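Local coordinates for putative polyphosphate kinase 2 family protein (Arthrobacter aurescens, PDB 3RHF), which probably acts as a polyphosphate kinase of the PPK2 family, transferring phosphate between polyphosphate and a nucleotide on a P-loop-type fold, at residues P33-Y39 and P246-Y252; D145-R150 and L160-Y164. All blocks are in the same frame, centred on the assembly; numbering follows the deposited sequence.

Contact 1. Residues P33-Y39 and P246-Y252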
ATOM      1  N   PRO A  33     -23.891   9.173  15.313  1.00 41.00           N
ATOM      2  CA  PRO A  33     -23.110   8.829  14.147  1.00 39.49           C
ATOM      3  C   PRO A  33     -22.972   9.968  13.155  1.00 38.85           C
ATOM      4  O   PRO A  33     -22.225   9.821  12.194  1.00 38.11           O
ATOM      5  CB  PRO A  33     -23.935   7.709  13.501  1.00 39.98           C
ATOM      6  CG  PRO A  33     -24.776   7.189  14.580  1.00 40.74           C
ATOM      7  CD  PRO A  33     -25.113   8.366  15.404  1.00 42.08           C
ATOM      8  N   GLU A  34     -23.742  11.042  13.343  1.00 38.50           N
ATOM      9  CA  GLU A  34     -23.776  12.170  12.423  1.00 37.69           C
ATOM     10  C   GLU A  34     -22.864  13.287  12.905  1.00 36.46           C
ATOM     11  O   GLU A  34     -22.480  14.130  12.121  1.00 36.74           O
ATOM     12  CB  GLU A  34     -25.216  12.728  12.299  1.00 39.83           C
ATOM     13  CG  GLU A  34     -26.164  12.007  11.318  1.00 40.51           C
ATOM     14  CD  GLU A  34     -25.676  12.067   9.850  1.00 43.02           C
ATOM     15  OE1 GLU A  34     -24.905  12.992   9.447  1.00 47.69           O
ATOM     16  OE2 GLU A  34     -26.050  11.171   9.076  1.00 43.35           O
ATOM     17  N   SER A  35     -22.504  13.291  14.185  1.00 35.00           N
ATOM     18  CA  SER A  35     -21.623  14.320  14.746  1.00 33.91           C
ATOM     19  C   SER A  35     -20.193  14.265  14.171  1.00 31.94           C
ATOM     20  O   SER A  35     -19.821  13.257  13.539  1.00 31.13           O
ATOM     21  CB  SER A  35     -21.552  14.194  16.277  1.00 34.29           C
ATOM     22  OG  SER A  35     -21.307  12.863  16.684  1.00 32.94           O
ATOM     23  N   THR A  36     -19.446  15.364  14.393  1.00 30.50           N
ATOM     24  CA  THR A  36     -18.022  15.540  14.012  1.00 28.98           C
ATOM     25  C   THR A  36     -17.222  15.986  15.247  1.00 28.94           C
ATOM     26  O   THR A  36     -16.636  17.072  15.284  1.00 28.98           O
ATOM     27  CB  THR A  36     -17.851  16.624  12.903  1.00 29.41           C
ATOM     28  OG1 THR A  36     -18.251  17.896  13.425  1.00 28.25           O
ATOM     29  CG2 THR A  36     -18.663  16.300  11.595  1.00 25.56           C
ATOM     30  N   PRO A  37     -17.209  15.151  16.288  1.00 28.62           N
ATOM     31  CA  PRO A  37     -16.680  15.581  17.565  1.00 28.65           C
ATOM     32  C   PRO A  37     -15.265  16.095  17.522  1.00 28.72           C
ATOM     33  O   PRO A  37     -14.387  15.488  16.917  1.00 27.75           O
ATOM     34  CB  PRO A  37     -16.703  14.311  18.400  1.00 28.27           C
ATOM     35  CG  PRO A  37     -17.702  13.442  17.775  1.00 28.12           C
ATOM     36  CD  PRO A  37     -17.643  13.741  16.325  1.00 28.69           C
ATOM     37  N   GLY A  38     -15.066  17.211  18.195  1.00 30.05           N
ATOM     38  CA  GLY A  38     -13.795  17.893  18.252  1.00 30.07           C
ATOM     39  C   GLY A  38     -13.505  18.755  17.041  1.00 29.96           C
ATOM     40  O   GLY A  38     -12.497  19.461  17.053  1.00 31.27           O
ATOM     41  N   TYR A  39     -14.347  18.701  16.000  1.00 28.69           N
ATOM     42  CA  TYR A  39     -14.019  19.372  14.749  1.00 28.18           C
ATOM     43  C   TYR A  39     -15.055  20.422  14.483  1.00 29.56           C
ATOM     44  O   TYR A  39     -16.245  20.109  14.412  1.00 28.79           O
ATOM     45  CB  TYR A  39     -14.001  18.411  13.551  1.00 26.97           C
ATOM     46  CG  TYR A  39     -13.267  18.993  12.333  1.00 24.58           C
ATOM     47  CD1 TYR A  39     -11.916  19.256  12.382  1.00 25.28           C
ATOM     48  CD2 TYR A  39     -13.919  19.292  11.162  1.00 20.85           C
ATOM     49  CE1 TYR A  39     -11.247  19.789  11.313  1.00 23.52           C
ATOM     50  CE2 TYR A  39     -13.253  19.816  10.085  1.00 20.73           C
ATOM     51  CZ  TYR A  39     -11.926  20.085  10.170  1.00 20.64           C
ATOM     52  OH  TYR A  39     -11.219  20.560   9.092  1.00 21.10           O
ATOM     53  N   PRO A 246     -17.694   8.626  15.019  1.00 27.01           N
ATOM     54  CA  PRO A 246     -18.898   8.801  14.227  1.00 27.12           C
ATOM     55  C   PRO A 246     -18.532   8.808  12.746  1.00 26.57           C
ATOM     56  O   PRO A 246     -17.637   9.548  12.353  1.00 26.64           O
ATOM     57  CB  PRO A 246     -19.369  10.155  14.665  1.00 27.58           C
ATOM     58  CG  PRO A 246     -19.022  10.223  16.042  1.00 27.92           C
ATOM     59  CD  PRO A 246     -17.713   9.502  16.189  1.00 27.73           C
ATOM     60  N   ALA A 247     -19.165   7.945  11.955  1.00 25.94           N
ATOM     61  CA  ALA A 247     -18.703   7.689  10.590  1.00 25.30           C
ATOM     62  C   ALA A 247     -19.779   7.865   9.519  1.00 25.47           C
ATOM     63  O   ALA A 247     -19.521   7.585   8.352  1.00 24.08           O
ATOM     64  CB  ALA A 247     -18.120   6.309  10.491  1.00 23.90           C
ATOM     65  N   ASN A 248     -20.973   8.307   9.897  1.00 26.36           N
ATOM     66  CA  ASN A 248     -21.997   8.601   8.882  1.00 28.08           C
ATOM     67  C   ASN A 248     -21.459   9.587   7.853  1.00 27.39           C
ATOM     68  O   ASN A 248     -21.810   9.494   6.706  1.00 27.10           O
ATOM     69  CB  ASN A 248     -23.325   9.171   9.482  1.00 29.32           C
ATOM     70  CG  ASN A 248     -24.305   8.092   9.885  1.00 30.17           C
ATOM     71  OD1 ASN A 248     -23.936   6.936  10.009  1.00 31.38           O
ATOM     72  ND2 ASN A 248     -25.563   8.462  10.073  1.00 31.72           N
ATOM     73  N   LYS A 249     -20.610  10.515   8.290  1.00 27.46           N
ATOM     74  CA  LYS A 249     -19.884  11.361   7.371  1.00 27.69           C
ATOM     75  C   LYS A 249     -18.523  10.775   7.051  1.00 27.31           C
ATOM     76  O   LYS A 249     -17.659  10.761   7.904  1.00 27.16           O
ATOM     77  CB  LYS A 249     -19.704  12.748   7.967  1.00 28.24           C
ATOM     78  CG  LYS A 249     -20.985  13.528   8.046  1.00 30.06           C
ATOM     79  CD  LYS A 249     -20.798  14.757   8.933  1.00 32.41           C
ATOM     80  CE  LYS A 249     -21.983  15.718   8.844  1.00 35.62           C
ATOM     81  NZ  LYS A 249     -22.934  15.417   9.908  1.00 38.76           N
ATOM     82  N   LYS A 250     -18.306  10.314   5.820  1.00 27.66           N
ATOM     83  CA  LYS A 250     -17.032   9.687   5.499  1.00 27.35           C
ATOM     84  C   LYS A 250     -15.863  10.644   5.705  1.00 26.65           C
ATOM     85  O   LYS A 250     -14.840  10.271   6.262  1.00 26.11           O
ATOM     86  CB  LYS A 250     -17.035   9.134   4.073  1.00 28.31           C
ATOM     87  CG  LYS A 250     -17.949   7.867   3.826  1.00 32.80           C
ATOM     88  CD  LYS A 250     -17.752   7.347   2.363  1.00 36.80           C
ATOM     89  CE  LYS A 250     -18.796   6.317   1.814  1.00 38.75           C
ATOM     90  NZ  LYS A 250     -19.722   6.923   0.770  1.00 41.31           N
ATOM     91  N   TRP A 251     -16.030  11.896   5.287  1.00 26.74           N
ATOM     92  CA  TRP A 251     -14.973  12.884   5.380  1.00 25.83           C
ATOM     93  C   TRP A 251     -14.542  13.055   6.796  1.00 24.60           C
ATOM     94  O   TRP A 251     -13.364  13.266   7.046  1.00 25.06           O
ATOM     95  CB  TRP A 251     -15.376  14.249   4.778  1.00 26.63           C
ATOM     96  CG  TRP A 251     -16.471  14.969   5.526  1.00 26.81           C
ATOM     97  CD1 TRP A 251     -17.822  14.897   5.286  1.00 25.87           C
ATOM     98  CD2 TRP A 251     -16.308  15.874   6.626  1.00 24.55           C
ATOM     99  NE1 TRP A 251     -18.497  15.690   6.190  1.00 27.82           N
ATOM    100  CE2 TRP A 251     -17.589  16.292   7.023  1.00 25.03           C
ATOM    101  CE3 TRP A 251     -15.211  16.350   7.321  1.00 24.17           C
ATOM    102  CZ2 TRP A 251     -17.785  17.163   8.067  1.00 26.74           C
ATOM    103  CZ3 TRP A 251     -15.401  17.223   8.346  1.00 24.40           C
ATOM    104  CH2 TRP A 251     -16.679  17.633   8.711  1.00 27.88           C
ATOM    105  N   TYR A 252     -15.467  12.999   7.741  1.00 23.73           N
ATOM    106  CA  TYR A 252     -15.055  13.211   9.154  1.00 22.60           C
ATOM    107  C   TYR A 252     -14.264  12.024   9.713  1.00 21.88           C
ATOM    108  O   TYR A 252     -13.244  12.201  10.399  1.00 20.49           O
ATOM    109  CB  TYR A 252     -16.218  13.491  10.080  1.00 21.87           C
ATOM    110  CG  TYR A 252     -15.768  13.473  11.536  1.00 21.49           C
ATOM    111  CD1 TYR A 252     -14.976  14.461  12.033  1.00 21.58           C
ATOM    112  CD2 TYR A 252     -16.086  12.422  12.368  1.00 21.43           C
ATOM    113  CE1 TYR A 252     -14.548  14.448  13.335  1.00 23.57           C
ATOM    114  CE2 TYR A 252     -15.661  12.380  13.653  1.00 22.34           C
ATOM    115  CZ  TYR A 252     -14.888  13.397  14.150  1.00 24.55           C
ATOM    116  OH  TYR A 252     -14.462  13.378  15.458  1.00 24.21           O
TER
HETATM  117  O   HOH W   1     -20.161  11.557  11.176  1.00 29.30           O

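Contact 2. Residues D145-R150 and L160-Y164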
ATOM      1  N   ASP A 145     -13.464 -12.208  17.051  1.00 34.05           N
ATOM      2  CA  ASP A 145     -13.732 -13.409  17.824  1.00 34.94           C
ATOM      3  C   ASP A 145     -14.508 -13.152  19.103  1.00 35.03           C
ATOM      4  O   ASP A 145     -14.843 -14.094  19.772  1.00 36.23           O
ATOM      5  CB  ASP A 145     -12.449 -14.161  18.098  1.00 35.28           C
ATOM      6  CG  ASP A 145     -11.838 -14.699  16.830  1.00 38.27           C
ATOM      7  OD1 ASP A 145     -12.411 -15.659  16.265  1.00 42.26           O
ATOM      8  OD2 ASP A 145     -10.795 -14.164  16.389  1.00 40.57           O
ATOM      9  N   VAL A 146     -14.789 -11.898  19.450  1.00 34.16           N
ATOM     10  CA  VAL A 146     -15.805 -11.608  20.465  1.00 33.79           C
ATOM     11  C   VAL A 146     -17.010 -10.795  19.961  1.00 34.31           C
ATOM     12  O   VAL A 146     -17.752 -10.233  20.776  1.00 34.11           O
ATOM     13  CB  VAL A 146     -15.211 -10.889  21.670  1.00 32.94           C
ATOM     14  CG1 VAL A 146     -14.180 -11.763  22.289  1.00 34.81           C
ATOM     15  CG2 VAL A 146     -14.661  -9.513  21.288  1.00 30.26           C
ATOM     16  N   LEU A 147     -17.194 -10.724  18.646  1.00 35.11           N
ATOM     17  CA  LEU A 147     -18.323  -9.983  18.063  1.00 36.82           C
ATOM     18  C   LEU A 147     -19.235 -10.943  17.293  1.00 39.11           C
ATOM     19  O   LEU A 147     -20.289 -11.282  17.750  1.00 39.38           O
ATOM     20  CB  LEU A 147     -17.859  -8.839  17.144  1.00 35.32           C
ATOM     21  CG  LEU A 147     -17.084  -7.737  17.855  1.00 36.25           C
ATOM     22  CD1 LEU A 147     -16.282  -6.924  16.874  1.00 32.63           C
ATOM     23  CD2 LEU A 147     -18.007  -6.864  18.712  1.00 35.34           C
ATOM     24  N   ILE A 148     -18.806 -11.377  16.117  1.00 41.58           N
ATOM     25  CA  ILE A 148     -19.603 -12.234  15.305  1.00 44.12           C
ATOM     26  C   ILE A 148     -19.910 -13.487  16.153  1.00 45.79           C
ATOM     27  O   ILE A 148     -21.058 -13.898  16.280  1.00 46.08           O
ATOM     28  CB  ILE A 148     -18.918 -12.477  13.902  1.00 44.64           C
ATOM     29  CG1 ILE A 148     -19.920 -13.079  12.904  1.00 49.17           C
ATOM     30  CG2 ILE A 148     -17.744 -13.381  13.977  1.00 44.02           C
ATOM     31  CD1 ILE A 148     -19.465 -12.987  11.394  1.00 53.16           C
ATOM     32  N   HIS A 149     -18.896 -14.031  16.811  1.00 47.19           N
ATOM     33  CA  HIS A 149     -19.060 -15.249  17.604  1.00 49.02           C
ATOM     34  C   HIS A 149     -20.074 -15.045  18.723  1.00 49.43           C
ATOM     35  O   HIS A 149     -20.827 -15.940  19.057  1.00 50.61           O
ATOM     36  CB  HIS A 149     -17.716 -15.678  18.196  1.00 49.58           C
ATOM     37  CG  HIS A 149     -16.762 -16.272  17.200  1.00 51.56           C
ATOM     38  ND1 HIS A 149     -16.207 -17.529  17.359  1.00 55.13           N
ATOM     39  CD2 HIS A 149     -16.252 -15.780  16.048  1.00 52.31           C
ATOM     40  CE1 HIS A 149     -15.397 -17.786  16.346  1.00 54.89           C
ATOM     41  NE2 HIS A 149     -15.414 -16.744  15.532  1.00 55.60           N
ATOM     42  N   ARG A 150     -20.103 -13.862  19.308  1.00 49.11           N
ATOM     43  CA  ARG A 150     -21.075 -13.600  20.348  1.00 49.31           C
ATOM     44  C   ARG A 150     -22.492 -13.616  19.780  1.00 50.66           C
ATOM     45  O   ARG A 150     -23.310 -14.449  20.160  1.00 52.15           O
ATOM     46  CB  ARG A 150     -20.774 -12.271  20.999  1.00 47.95           C
ATOM     47  CG  ARG A 150     -21.700 -11.954  22.129  1.00 46.37           C
ATOM     48  CD  ARG A 150     -21.153 -10.785  22.879  1.00 43.13           C
ATOM     49  NE  ARG A 150     -21.769 -10.601  24.174  1.00 43.56           N
ATOM     50  CZ  ARG A 150     -22.968 -10.053  24.372  1.00 47.48           C
ATOM     51  NH1 ARG A 150     -23.741  -9.625  23.348  1.00 47.60           N
ATOM     52  NH2 ARG A 150     -23.391  -9.905  25.616  1.00 49.01           N
ATOM     53  N   LEU A 160     -16.037 -16.350  25.906  1.00 52.39           N
ATOM     54  CA  LEU A 160     -16.018 -14.932  25.667  1.00 50.60           C
ATOM     55  C   LEU A 160     -15.235 -14.216  26.751  1.00 50.25           C
ATOM     56  O   LEU A 160     -14.328 -13.439  26.474  1.00 49.14           O
ATOM     57  CB  LEU A 160     -17.433 -14.387  25.610  1.00 50.66           C
ATOM     58  CG  LEU A 160     -18.267 -14.821  24.399  1.00 49.88           C
ATOM     59  CD1 LEU A 160     -19.675 -14.245  24.522  1.00 48.86           C
ATOM     60  CD2 LEU A 160     -17.584 -14.392  23.074  1.00 47.18           C
ATOM     61  N   GLU A 161     -15.564 -14.488  27.998  1.00 51.12           N
ATOM     62  CA  GLU A 161     -14.845 -13.870  29.095  1.00 51.24           C
ATOM     63  C   GLU A 161     -13.336 -14.137  29.000  1.00 49.46           C
ATOM     64  O   GLU A 161     -12.544 -13.213  29.170  1.00 48.37           O
ATOM     65  CB  GLU A 161     -15.385 -14.362  30.440  1.00 53.49           C
ATOM     66  CG  GLU A 161     -15.179 -13.356  31.576  1.00 57.25           C
ATOM     67  CD  GLU A 161     -15.935 -12.051  31.349  1.00 60.87           C
ATOM     68  OE1 GLU A 161     -17.072 -12.077  30.798  1.00 61.65           O
ATOM     69  OE2 GLU A 161     -15.370 -10.999  31.721  1.00 64.43           O
ATOM     70  N   ARG A 162     -12.935 -15.375  28.724  1.00 47.91           N
ATOM     71  CA  ARG A 162     -11.519 -15.659  28.617  1.00 47.39           C
ATOM     72  C   ARG A 162     -10.905 -14.924  27.419  1.00 44.03           C
ATOM     73  O   ARG A 162      -9.751 -14.503  27.455  1.00 43.29           O
ATOM     74  CB  ARG A 162     -11.198 -17.177  28.575  1.00 49.11           C
ATOM     75  CG  ARG A 162     -11.020 -17.791  27.147  1.00 52.34           C
ATOM     76  CD  ARG A 162     -10.234 -19.144  27.103  1.00 58.03           C
ATOM     77  NE  ARG A 162      -8.892 -18.963  26.525  1.00 61.01           N
ATOM     78  CZ  ARG A 162      -8.617 -18.823  25.225  1.00 60.84           C
ATOM     79  NH1 ARG A 162      -7.353 -18.643  24.859  1.00 62.31           N
ATOM     80  NH2 ARG A 162      -9.578 -18.852  24.294  1.00 59.89           N
ATOM     81  N   ARG A 163     -11.672 -14.757  26.361  1.00 41.88           N
ATOM     82  CA  ARG A 163     -11.162 -14.069  25.196  1.00 39.72           C
ATOM     83  C   ARG A 163     -10.906 -12.606  25.450  1.00 38.24           C
ATOM     84  O   ARG A 163      -9.903 -12.063  25.006  1.00 37.61           O
ATOM     85  CB  ARG A 163     -12.106 -14.228  24.070  1.00 39.14           C
ATOM     86  CG  ARG A 163     -11.999 -15.580  23.535  1.00 39.71           C
ATOM     87  CD  ARG A 163     -12.865 -15.672  22.361  1.00 40.16           C
ATOM     88  NE  ARG A 163     -12.893 -17.027  21.877  1.00 42.28           N
ATOM     89  CZ  ARG A 163     -13.553 -17.404  20.797  1.00 42.35           C
ATOM     90  NH1 ARG A 163     -14.233 -16.517  20.097  1.00 40.34           N
ATOM     91  NH2 ARG A 163     -13.515 -18.673  20.416  1.00 43.69           N
ATOM     92  N   TYR A 164     -11.789 -11.984  26.203  1.00 37.68           N
ATOM     93  CA  TYR A 164     -11.591 -10.610  26.591  1.00 36.86           C
ATOM     94  C   TYR A 164     -10.291 -10.459  27.372  1.00 36.84           C
ATOM     95  O   TYR A 164      -9.523  -9.502  27.141  1.00 36.77           O
ATOM     96  CB  TYR A 164     -12.743 -10.123  27.469  1.00 37.05           C
ATOM     97  CG  TYR A 164     -14.055 -10.006  26.775  1.00 35.72           C
ATOM     98  CD1 TYR A 164     -14.157  -9.461  25.491  1.00 36.91           C
ATOM     99  CD2 TYR A 164     -15.211 -10.396  27.406  1.00 35.63           C
ATOM    100  CE1 TYR A 164     -15.413  -9.344  24.867  1.00 38.33           C
ATOM    101  CE2 TYR A 164     -16.449 -10.291  26.808  1.00 36.36           C
ATOM    102  CZ  TYR A 164     -16.557  -9.776  25.559  1.00 37.29           C
ATOM    103  OH  TYR A 164     -17.788  -9.679  25.002  1.00 41.03           O
TER

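Contact 1. Residues P33-Y39 and P246-Y252
P246, the last residue of strand 242-246, packs its ring against the loop 33-39: its CB lies 3.3 Å from S35 O and its CG 3.8 Å from P37 CD. At N248 the bonding turns polar. Its backbone N donates to P33 O (3.0 Å), and its side-chain ND2 reaches E34 OE2 (2.9 Å). K249, the N-cap residue of the helix that follows, extends its chain so that NZ meets both E34 O (2.6 Å) and, in a salt bridge, E34 OE1 (3.2 Å); E34 is thus held by two neighbouring side chains. A water accepts from K249 N and donates to P33 O and S35 O, filling the gap between the backbones. W251 brings CZ2 to 3.7 Å from T36 CG2 and CZ3 to 3.8 Å from Y39 CE2. Y252 offers a ring face to T36, whose CA sits 3.6 Å from the ring centroid in a CH-pi contact, while Y252 OH donates to P37 O (2.6 Å) within the type II turn T36-Y39. The loop between helices 16-19 and 43-69 therefore lies across the junction of edge strand 242-246 and helix 250-266, with Y39 also touching helix 43-69.

Contact 2. Residues D145-R150 and L160-Y164
The extended side chain of R163 spans the contact. With chi1 in m and chi2 and chi3 both t, it runs straight from helix 157-176 to the backbone of D145, where NH1 donates to D145 O at 2.5 Å. The carboxylate of D145 is not the partner: its OD1 lies 4.3 Å from R163 NH1 and well out of the guanidinium plane, so only the charges are near. H149 ND1 comes within 3.5 Å of the same NH1, near the guanidinium plane, without a hydrogen bond. R163 NE also forms a salt bridge with E159, and the guanidinium makes a cation-pi contact with F121. Beside this polar arm, V146 (chi1 m) points toward the helix, its CG1 3.7 Å from R163 CB and its CB 3.6 Å from Y164 CE1. L160, in the mt rotamer, extends CD2 to 4.2 Å from V146 CA and CD1 to 3.9 Å from R150 CG. R150 is t at chi1 through chi3, passing its CD 4.1 Å from Y164 OH on the way to a salt bridge with D226. The chain returns after helix 148-151, so that the early turns of helix 157-176 pack on residues 145-150: a short helix and the following long one, packed together in the crossover between parallel strands 135-139 and 179-187, as in alpha/beta P-loop folds.

From the N terminus, the chain passes helix 16-19 and enters the loop 33-39, the first half of contact 1, before helix 43-69; strand 75-82 is then the first strand of the parallel sheet. After strand 135-139 it reaches 145-150, and only ten residues further on 160-164 closes the short loop of contact 2. The chain then adds strands 179-187 and 242-246, and at 246-252 it returns to the N-terminal loop, closing contact 1 over 207 residues. Contact 2 is thus nested inside contact 1. Their centres lie 28 Å apart and their nearest atoms about 15 Å, without touching: one ties the N-terminal region to an edge of the sheet, the other joins helix 157-176 to helix 148-151 and the residues leading into it.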